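Local coordinates for hypothetical protein (PDB 4M8R) that is of unknown function but belongs to the DUF4784 family, pairing an N-terminal Ig-like domain with a WD40-like domain, at the interface of chains A and B and the interface of chains A and C. Coordinates in Å, arbitrary orientation; residue numbers count along the deposited sequence, not the author numbering. Chains: chain A/B/C, hypothetical protein.

Contact 1: the interface of chains A and B. Residues chain A 348-350, 352-353; chain B 244, 290-291.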
# COMPACT_ATOMS: atom_id res chain seq x y z
N PRO A 348 -20.24 5.49 23.61
CA PRO A 348 -21.09 4.53 24.31
C PRO A 348 -20.75 4.46 25.80
O PRO A 348 -19.58 4.54 26.17
CB PRO A 348 -20.76 3.21 23.61
CG PRO A 348 -19.38 3.38 23.10
CD PRO A 348 -19.24 4.83 22.75
N ASP A 349 -21.78 4.31 26.63
CA ASP A 349 -21.61 4.25 28.09
C ASP A 349 -20.69 3.10 28.49
O ASP A 349 -20.70 2.03 27.88
CB ASP A 349 -22.98 4.08 28.79
CG ASP A 349 -23.78 5.38 28.88
OD1 ASP A 349 -23.18 6.48 28.86
OD2 ASP A 349 -25.02 5.30 28.99
N LYS A 350 -19.90 3.33 29.54
CA LYS A 350 -19.08 2.28 30.15
C LYS A 350 -19.96 1.17 30.73
O LYS A 350 -19.47 0.07 31.00
CB LYS A 350 -18.18 2.86 31.24
N SER A 352 -23.25 0.11 29.20
CA SER A 352 -23.84 -0.71 28.13
C SER A 352 -23.86 0.00 26.77
O SER A 352 -23.01 0.86 26.50
CB SER A 352 -25.25 -1.15 28.54
OG SER A 352 -25.78 -2.08 27.61
N SER A 353 -24.84 -0.35 25.94
CA SER A 353 -24.84 0.03 24.52
C SER A 353 -25.13 1.51 24.24
O SER A 353 -24.42 2.13 23.44
CB SER A 353 -25.85 -0.83 23.75
OG SER A 353 -25.75 -0.60 22.36
N PRO B 244 -14.46 -4.07 30.06
CA PRO B 244 -14.71 -4.80 31.30
C PRO B 244 -14.60 -6.32 31.12
O PRO B 244 -14.60 -6.81 29.99
CB PRO B 244 -16.14 -4.41 31.68
CG PRO B 244 -16.51 -3.26 30.80
CD PRO B 244 -15.69 -3.42 29.56
N ARG B 290 -17.80 -5.54 24.55
CA ARG B 290 -18.35 -4.41 25.31
C ARG B 290 -19.49 -4.80 26.24
O ARG B 290 -19.71 -4.13 27.24
CB ARG B 290 -18.84 -3.32 24.36
CG ARG B 290 -17.79 -2.77 23.42
CD ARG B 290 -18.12 -1.35 22.95
NE ARG B 290 -19.52 -0.99 23.16
CZ ARG B 290 -20.01 -0.31 24.21
NH1 ARG B 290 -19.21 0.13 25.18
NH2 ARG B 290 -21.31 -0.07 24.28
N ASN B 291 -20.23 -5.87 25.92
CA ASN B 291 -21.46 -6.25 26.66
C ASN B 291 -21.46 -7.62 27.32
O ASN B 291 -22.24 -7.86 28.22
CB ASN B 291 -22.68 -6.17 25.74
CG ASN B 291 -22.93 -4.78 25.22
OD1 ASN B 291 -22.56 -3.78 25.85
ND2 ASN B 291 -23.59 -4.69 24.07

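Contact 2: the interface of chains A and C. Residues chain A 47, 62-64, 100; chain C 228, 230, 234, 239.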
# COMPACT_ATOMS: atom_id res chain seq x y z
N ASP A 47 -5.64 10.04 -24.92
CA ASP A 47 -4.71 9.11 -24.27
C ASP A 47 -3.50 9.91 -23.80
O ASP A 47 -2.93 10.68 -24.56
CB ASP A 47 -4.27 8.00 -25.24
CG ASP A 47 -5.31 6.87 -25.37
OD1 ASP A 47 -6.42 6.95 -24.79
OD2 ASP A 47 -5.01 5.87 -26.07
N LEU A 62 -2.65 6.91 -19.25
CA LEU A 62 -4.06 7.09 -18.96
C LEU A 62 -4.82 7.17 -20.28
O LEU A 62 -4.35 7.78 -21.23
CB LEU A 62 -4.28 8.36 -18.15
CG LEU A 62 -5.67 8.57 -17.55
CD1 LEU A 62 -6.02 7.45 -16.58
CD2 LEU A 62 -5.73 9.93 -16.86
N GLY A 63 -5.99 6.54 -20.33
CA GLY A 63 -6.79 6.53 -21.55
C GLY A 63 -7.72 5.33 -21.63
O GLY A 63 -7.39 4.26 -21.13
N PRO A 64 -8.90 5.50 -22.27
CA PRO A 64 -9.41 6.72 -22.89
C PRO A 64 -10.08 7.63 -21.87
O PRO A 64 -10.78 7.17 -20.97
CB PRO A 64 -10.44 6.18 -23.87
CG PRO A 64 -11.01 4.99 -23.16
CD PRO A 64 -9.92 4.44 -22.27
N ARG A 100 -12.35 4.27 -33.56
CA ARG A 100 -11.48 5.38 -33.18
C ARG A 100 -10.52 5.74 -34.32
O ARG A 100 -10.06 4.87 -35.06
CB ARG A 100 -10.68 5.06 -31.91
CG ARG A 100 -11.50 5.19 -30.64
CD ARG A 100 -10.66 5.05 -29.38
NE ARG A 100 -11.48 5.27 -28.17
CZ ARG A 100 -12.30 4.37 -27.62
NH1 ARG A 100 -12.45 3.15 -28.13
NH2 ARG A 100 -12.99 4.70 -26.53
N GLN C 228 -7.09 -1.42 -17.30
CA GLN C 228 -7.83 -0.16 -17.42
C GLN C 228 -9.34 -0.43 -17.56
O GLN C 228 -9.75 -1.28 -18.35
CB GLN C 228 -7.22 0.60 -18.61
CG GLN C 228 -8.01 1.75 -19.19
CD GLN C 228 -9.12 1.31 -20.14
OE1 GLN C 228 -10.25 1.77 -20.01
NE2 GLN C 228 -8.80 0.44 -21.10
N ASN C 230 -12.18 0.59 -18.82
CA ASN C 230 -12.93 0.52 -20.08
C ASN C 230 -12.29 -0.43 -21.11
O ASN C 230 -12.44 -0.24 -22.33
CB ASN C 230 -13.12 1.93 -20.68
CG ASN C 230 -14.39 2.61 -20.20
OD1 ASN C 230 -15.49 2.10 -20.40
ND2 ASN C 230 -14.25 3.77 -19.58
N LYS C 234 -12.19 -0.64 -25.39
CA LYS C 234 -10.93 0.01 -25.78
C LYS C 234 -9.71 -0.79 -25.27
O LYS C 234 -9.45 -0.83 -24.07
CB LYS C 234 -10.91 1.46 -25.27
CG LYS C 234 -9.55 2.10 -24.98
CD LYS C 234 -8.66 2.29 -26.21
CE LYS C 234 -7.26 2.77 -25.82
NZ LYS C 234 -7.23 3.98 -24.96
N PHE C 239 1.58 3.64 -27.10
CA PHE C 239 2.43 4.22 -26.07
C PHE C 239 3.92 3.91 -26.27
O PHE C 239 4.50 3.13 -25.52
CB PHE C 239 1.99 3.73 -24.69
CG PHE C 239 0.68 4.32 -24.22
CD1 PHE C 239 0.49 5.68 -24.16
CD2 PHE C 239 -0.33 3.49 -23.76
CE1 PHE C 239 -0.69 6.21 -23.70
CE2 PHE C 239 -1.52 4.01 -23.30
CZ PHE C 239 -1.70 5.38 -23.26

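Contact 1: the interface of chains A and B
B:Arg290 does most of the work in this patch of a two-fold symmetric interface between copies of one protein, which may or may not form in solution; chain A hides 68 Å² of its surface. Its CG lies anti to the carbonyl carbon (chi1 -58°), and the chain then bends at chi3 (-17°), swinging the flat guanidinium toward the turn that follows A:Pro348. NH2 of B:Arg290 donates to the backbone carbonyl O of A:Ser352 at 2.9 Å, with 155° at the hydrogen. That oxygen lies close to the guanidinium plane, yet the donor stands well above the carbonyl plane, so NH2 does not lie along a lone pair of that oxygen. One face of the guanidinium meets A:Pro348, whose ring crosses the arginine at about a right angle: CB of A:Pro348 is 3.6 Å from CZ of B:Arg290, set off toward the rim. In the plane, at the edge, comes the backbone O of A:Asp349, 3.6 Å from NH1 of B:Arg290. An alanine at B:Arg290 would probably loosen this patch, since both the bond to A:Ser352 and the cover over the proline would go. OD1 of B:Asn291 adds a looser flank, 4.0 Å from CA of A:Ser352. In the fold, A:Pro348 closes strand 340-348 and the serines precede strand 355-357, while B:Arg290 and B:Asn291 connect strands 282-288 and 292-295, all within the WD40-like region.

Contact 2: the interface of chains A and C
C:Lys234 reaches into chain A and buries 85 Å² there, in a patch of a two-fold symmetric interface between copies of one protein, which may or may not form in solution. At its tip, the side-chain amine meets the carboxylate of A:Asp47 end to end in a salt bridge: NZ of C:Lys234 lies 3.1 Å from OD1 of A:Asp47, though the hydrogen bond to OD1 is weak. The firmer bond goes to OD2 of A:Asp47, also at 3.1 Å from NZ of C:Lys234, and uses the syn lone pair of that oxygen. The amine is thus shared across the mouth of the carboxylate. Behind the tip, the aliphatic stem packs on the proline ring, with CG of C:Lys234 3.6 Å from CD of A:Pro64.

Farther back, CB of C:Lys234 lies 3.7 Å from NH1 of A:Arg100, whose side chain crosses the lysine at about a right angle. The two basic groups do not touch, NE of A:Arg100 standing 5.5 Å from NZ of C:Lys234, and A:Asp47 would probably offset their charges.

The lysine gets its shape from CG being anti to the backbone N (chi1 153°), followed by bends at chi2 and chi4. C:Gln228 comes across the proline at about a right angle, its OE1 3.5 Å from CD of A:Pro64. OE1 of C:Gln228 also accepts from the backbone N of C:Asn230 at 2.6 Å, which should hold the glutamine end beside the proline. A weak bond from NE2 of C:Gln228 to the backbone O of C:Lys234 ties the glutamine to the lysine's main chain. On the far flank, the ring of C:Phe239 comes tip first, CZ lying 4.2 Å from CB of A:Asp47.

The chain A residues sit on strands 43-50, 60-66 and 99-108 of the Ig-like domain, and A:Pro64 follows a cis peptide bond. Chain C contributes loop residues around 3-10 helix 231-233 and the start of strand 239-240, from its WD40-like region.

About 53 Å separates the centres of contact 1 and contact 2, and they have no residue in common. Chain A takes part in both, through its WD40-like region in contact 1 and its Ig-like domain in contact 2, so two separate regions of chain A face different neighbours. Contact 1 joins WD40-like region to WD40-like region, whereas contact 2 sets an Ig-like domain against the WD40-like region of the next copy. Each interface is two-fold symmetric, and together they could link the four copies of the deposited assembly; the structure alone does not show whether that tetramer forms in the cell.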